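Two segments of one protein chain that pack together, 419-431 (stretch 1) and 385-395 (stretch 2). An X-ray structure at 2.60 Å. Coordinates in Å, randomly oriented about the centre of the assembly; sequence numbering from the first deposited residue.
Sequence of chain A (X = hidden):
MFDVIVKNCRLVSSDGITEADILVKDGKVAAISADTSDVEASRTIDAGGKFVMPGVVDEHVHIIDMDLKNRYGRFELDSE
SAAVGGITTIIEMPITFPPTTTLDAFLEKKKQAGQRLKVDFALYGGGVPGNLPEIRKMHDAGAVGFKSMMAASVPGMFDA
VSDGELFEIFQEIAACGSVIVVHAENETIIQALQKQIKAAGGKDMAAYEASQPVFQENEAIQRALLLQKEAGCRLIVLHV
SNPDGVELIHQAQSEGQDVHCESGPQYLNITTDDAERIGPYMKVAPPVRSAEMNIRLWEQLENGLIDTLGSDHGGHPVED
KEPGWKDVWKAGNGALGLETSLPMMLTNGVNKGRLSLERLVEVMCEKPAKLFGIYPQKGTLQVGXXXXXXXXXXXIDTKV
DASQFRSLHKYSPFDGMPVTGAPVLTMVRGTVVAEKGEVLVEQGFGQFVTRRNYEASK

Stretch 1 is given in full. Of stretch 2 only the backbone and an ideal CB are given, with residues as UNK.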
# COMPACT_ATOMS: atom_id res chain seq x y z
N VAL A 419 -28.77 8.51 -30.12
CA VAL A 419 -28.18 9.73 -29.62
C VAL A 419 -29.31 10.55 -28.99
O VAL A 419 -30.26 10.91 -29.68
CB VAL A 419 -27.56 10.54 -30.77
CG1 VAL A 419 -27.04 11.87 -30.26
CG2 VAL A 419 -26.46 9.73 -31.43
N THR A 420 -29.21 10.84 -27.70
CA THR A 420 -30.25 11.61 -27.03
C THR A 420 -29.79 13.00 -26.59
O THR A 420 -30.56 13.77 -26.03
CB THR A 420 -30.78 10.86 -25.78
OG1 THR A 420 -29.70 10.64 -24.86
CG2 THR A 420 -31.40 9.54 -26.19
N GLY A 421 -28.53 13.32 -26.85
CA GLY A 421 -28.03 14.63 -26.47
C GLY A 421 -26.93 15.03 -27.42
O GLY A 421 -26.16 14.18 -27.86
N ALA A 422 -26.84 16.31 -27.75
CA ALA A 422 -25.80 16.75 -28.66
C ALA A 422 -25.70 18.26 -28.76
O ALA A 422 -26.65 18.97 -28.43
CB ALA A 422 -26.05 16.18 -30.04
N PRO A 423 -24.54 18.76 -29.18
CA PRO A 423 -24.44 20.22 -29.30
C PRO A 423 -25.26 20.60 -30.53
O PRO A 423 -25.21 19.89 -31.53
CB PRO A 423 -22.95 20.45 -29.50
CG PRO A 423 -22.50 19.19 -30.21
CD PRO A 423 -23.27 18.09 -29.51
N VAL A 424 -26.03 21.68 -30.45
CA VAL A 424 -26.87 22.11 -31.57
C VAL A 424 -26.38 23.44 -32.14
O VAL A 424 -26.95 23.97 -33.09
CB VAL A 424 -28.35 22.29 -31.15
CG1 VAL A 424 -28.88 21.00 -30.56
CG2 VAL A 424 -28.47 23.41 -30.13
N LEU A 425 -25.33 23.99 -31.55
CA LEU A 425 -24.76 25.25 -31.99
C LEU A 425 -23.36 25.20 -31.42
O LEU A 425 -23.16 24.84 -30.26
CB LEU A 425 -25.52 26.43 -31.37
CG LEU A 425 -25.20 27.93 -31.58
CD1 LEU A 425 -23.75 28.25 -31.27
CD2 LEU A 425 -25.52 28.32 -32.98
N THR A 426 -22.37 25.52 -32.24
CA THR A 426 -21.03 25.52 -31.73
C THR A 426 -20.33 26.72 -32.31
O THR A 426 -20.41 26.98 -33.51
CB THR A 426 -20.27 24.19 -32.06
OG1 THR A 426 -19.03 24.49 -32.69
CG2 THR A 426 -21.10 23.28 -32.92
N MET A 427 -19.71 27.51 -31.43
CA MET A 427 -19.00 28.68 -31.90
C MET A 427 -17.60 28.75 -31.33
O MET A 427 -17.35 28.31 -30.20
CB MET A 427 -19.75 29.98 -31.55
CG MET A 427 -19.75 30.40 -30.08
SD MET A 427 -20.03 32.21 -29.86
CE MET A 427 -21.74 32.38 -30.26
N VAL A 428 -16.68 29.27 -32.14
CA VAL A 428 -15.32 29.44 -31.67
C VAL A 428 -14.96 30.90 -31.90
O VAL A 428 -15.26 31.47 -32.96
CB VAL A 428 -14.31 28.46 -32.35
CG1 VAL A 428 -15.03 27.51 -33.24
CG2 VAL A 428 -13.21 29.22 -33.07
N ARG A 429 -14.35 31.49 -30.88
CA ARG A 429 -13.94 32.89 -30.90
C ARG A 429 -15.07 33.83 -31.35
O ARG A 429 -14.88 34.72 -32.19
CB ARG A 429 -12.69 33.06 -31.76
CG ARG A 429 -11.45 32.58 -31.04
CD ARG A 429 -10.21 32.62 -31.92
NE ARG A 429 -10.28 31.62 -32.99
CZ ARG A 429 -10.62 31.89 -34.24
NH1 ARG A 429 -10.92 33.12 -34.60
NH2 ARG A 429 -10.67 30.91 -35.14
N GLY A 430 -16.24 33.61 -30.78
CA GLY A 430 -17.37 34.46 -31.09
C GLY A 430 -18.10 34.26 -32.41
O GLY A 430 -19.04 35.01 -32.69
N THR A 431 -17.72 33.29 -33.23
CA THR A 431 -18.48 33.14 -34.46
C THR A 431 -19.07 31.73 -34.61
O THR A 431 -18.42 30.73 -34.28
CB THR A 431 -17.63 33.58 -35.71
OG1 THR A 431 -17.34 32.45 -36.53
CG2 THR A 431 -16.34 34.28 -35.29
N UNK A 385 -11.34 34.69 -21.86
CA UNK A 385 -11.22 33.45 -22.65
C UNK A 385 -11.79 33.63 -24.05
O UNK A 385 -12.60 34.53 -24.29
CB UNK A 385 -11.93 32.29 -21.95
N UNK A 386 -11.39 32.75 -24.97
CA UNK A 386 -11.96 32.81 -26.31
C UNK A 386 -13.42 32.39 -26.13
O UNK A 386 -13.72 31.48 -25.35
CB UNK A 386 -11.21 31.92 -27.31
N UNK A 387 -14.33 33.05 -26.83
CA UNK A 387 -15.74 32.70 -26.71
C UNK A 387 -16.01 31.39 -27.47
O UNK A 387 -16.48 31.42 -28.61
CB UNK A 387 -16.62 33.83 -27.24
N UNK A 388 -15.69 30.26 -26.85
CA UNK A 388 -15.94 28.97 -27.49
C UNK A 388 -17.05 28.24 -26.72
O UNK A 388 -16.80 27.68 -25.66
CB UNK A 388 -14.66 28.13 -27.54
N UNK A 389 -18.28 28.26 -27.24
CA UNK A 389 -19.37 27.59 -26.55
C UNK A 389 -20.08 26.60 -27.40
O UNK A 389 -19.92 26.53 -28.62
CB UNK A 389 -20.38 28.61 -26.03
N UNK A 390 -20.95 25.87 -26.72
CA UNK A 390 -21.81 24.88 -27.32
C UNK A 390 -23.15 25.07 -26.62
O UNK A 390 -23.21 25.18 -25.39
CB UNK A 390 -21.26 23.46 -27.18
N UNK A 391 -24.22 25.18 -27.39
CA UNK A 391 -25.54 25.26 -26.78
C UNK A 391 -25.95 23.79 -26.92
O UNK A 391 -25.92 23.23 -28.01
CB UNK A 391 -26.49 26.26 -27.44
N UNK A 392 -26.29 23.16 -25.80
CA UNK A 392 -26.67 21.76 -25.82
C UNK A 392 -28.16 21.52 -25.88
O UNK A 392 -28.95 22.40 -25.62
CB UNK A 392 -26.10 21.06 -24.58
N UNK A 393 -28.53 20.30 -26.24
CA UNK A 393 -29.92 19.91 -26.28
C UNK A 393 -29.90 18.47 -25.78
O UNK A 393 -29.51 17.56 -26.53
CB UNK A 393 -30.54 20.05 -27.67
N UNK A 394 -30.27 18.27 -24.52
CA UNK A 394 -30.27 16.94 -23.94
C UNK A 394 -31.58 16.20 -24.15
O UNK A 394 -31.83 15.17 -23.54
CB UNK A 394 -29.97 17.03 -22.44
N UNK A 395 -32.42 16.73 -25.02
CA UNK A 395 -33.68 16.07 -25.28
C UNK A 395 -33.88 15.82 -26.78
O UNK A 395 -34.86 16.26 -27.38
CB UNK A 395 -34.83 16.91 -24.72

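At position 385 the CB has nothing of stretch 1 nearby. Many residues would suit. The residue is Ser-385.

At position 386 the CB points toward stretch 1 and lies 3.8 Å from CG of Arg-429. A small, polar or acidic side chain could sit beside the arginine's aliphatic part. Asp-386 places its CG 3.8 Å from Arg-429 CG, a packing contact.

At position 387 the CB points sideways, 3.6 Å from Gly-430 N. That closeness favours a small residue. It is Ala-387. Its backbone O accepts a hydrogen bond from Gly-430 N at 3.1 Å.

At position 388 the CB is sideways, 4.7 Å from Arg-429 N, a donor at the second position of a type I' turn. A short acceptor such as Asp, Asn or Ser would suit. The OD1 of Asp-388 takes the hydrogen bond from Arg-429 N at 2.6 Å.

At position 389 the CB lies 4.5 Å from Met-427 CG, on the same face as that side chain. Leu, Ile, Val or Met could pack there. It is Leu-389, whose CD2 reaches Met-427 CG at 3.6 Å. Its backbone O accepts from Met-427 N at 3.0 Å.

At position 390 the CB is on the same face as Thr-426 and 4.2 Å from Pro-423 CB. An apolar residue fits. Leu-390 extends CD2 to 3.4 Å from Thr-426 CB, while its CD1 lies 4.1 Å from Pro-423 CB.

At position 391 the CB sits 4.0 Å from Leu-425 CB and 4.4 Å from Val-424 CG2. Val, Ile, Leu or Met would suit. Ile-391 meets both: its CD1 is 3.9 Å from Leu-425 CG, and its CG2 is 4.1 Å from Val-424 CG2. Its backbone O accepts from Val-424 N at 2.9 Å.

At position 392 the CB points away. Many side chains would suit, polar or apolar. Leu-392 still brings CD1 to 4.3 Å from Pro-423 CB.

At position 393 the CB is tight against Val-424 CG1, on the Ala-422 face. That leaves little room for bulk, so a slim side chain leading away from CG1, polar or apolar, would suit. It is Asp-393. Its OD1 accepts from the backbone N of position 395 at 3.0 Å.

At position 394 the CB points away. Many residues would do; the end of Leu-394 comes nearer, with its CD1 4.1 Å from Gly-421 CA.

At position 395 the CB also points away, and many side chains would suit. The residue is Asp-395.

Stretch 2 (385-395) SDADLLILDLD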
# COMPACT_ATOMS: atom_id res chain seq x y z
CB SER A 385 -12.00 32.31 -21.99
OG SER A 385 -11.78 32.24 -20.61
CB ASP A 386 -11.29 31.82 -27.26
CG ASP A 386 -9.88 32.22 -27.64
OD1 ASP A 386 -9.48 33.36 -27.33
OD2 ASP A 386 -9.18 31.39 -28.26
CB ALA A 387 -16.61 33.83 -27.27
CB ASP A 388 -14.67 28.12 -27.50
CG ASP A 388 -13.57 28.71 -28.39
OD1 ASP A 388 -13.78 29.77 -28.99
OD2 ASP A 388 -12.47 28.10 -28.49
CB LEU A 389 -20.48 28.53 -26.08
CG LEU A 389 -20.58 30.04 -25.93
CD1 LEU A 389 -19.26 30.71 -26.11
CD2 LEU A 389 -21.57 30.52 -26.93
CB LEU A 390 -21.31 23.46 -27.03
CG LEU A 390 -19.88 23.02 -27.39
CD1 LEU A 390 -19.73 21.51 -27.20
CD2 LEU A 390 -19.59 23.38 -28.83
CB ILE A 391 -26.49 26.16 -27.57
CG1 ILE A 391 -26.03 27.62 -27.46
CG2 ILE A 391 -27.90 26.02 -27.01
CD1 ILE A 391 -26.92 28.62 -28.17
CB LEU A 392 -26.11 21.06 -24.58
CG LEU A 392 -24.73 20.41 -24.65
CD1 LEU A 392 -23.72 21.31 -25.32
CD2 LEU A 392 -24.31 20.08 -23.24
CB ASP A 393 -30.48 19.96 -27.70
CG ASP A 393 -31.98 19.79 -27.74
OD1 ASP A 393 -32.51 18.89 -27.04
OD2 ASP A 393 -32.64 20.55 -28.48
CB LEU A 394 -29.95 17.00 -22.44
CG LEU A 394 -28.52 17.37 -22.01
CD1 LEU A 394 -27.52 16.99 -23.10
CD2 LEU A 394 -28.45 18.84 -21.76
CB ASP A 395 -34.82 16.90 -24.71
CG ASP A 395 -36.14 16.21 -24.85
OD1 ASP A 395 -36.23 15.00 -24.54
OD2 ASP A 395 -37.10 16.89 -25.29
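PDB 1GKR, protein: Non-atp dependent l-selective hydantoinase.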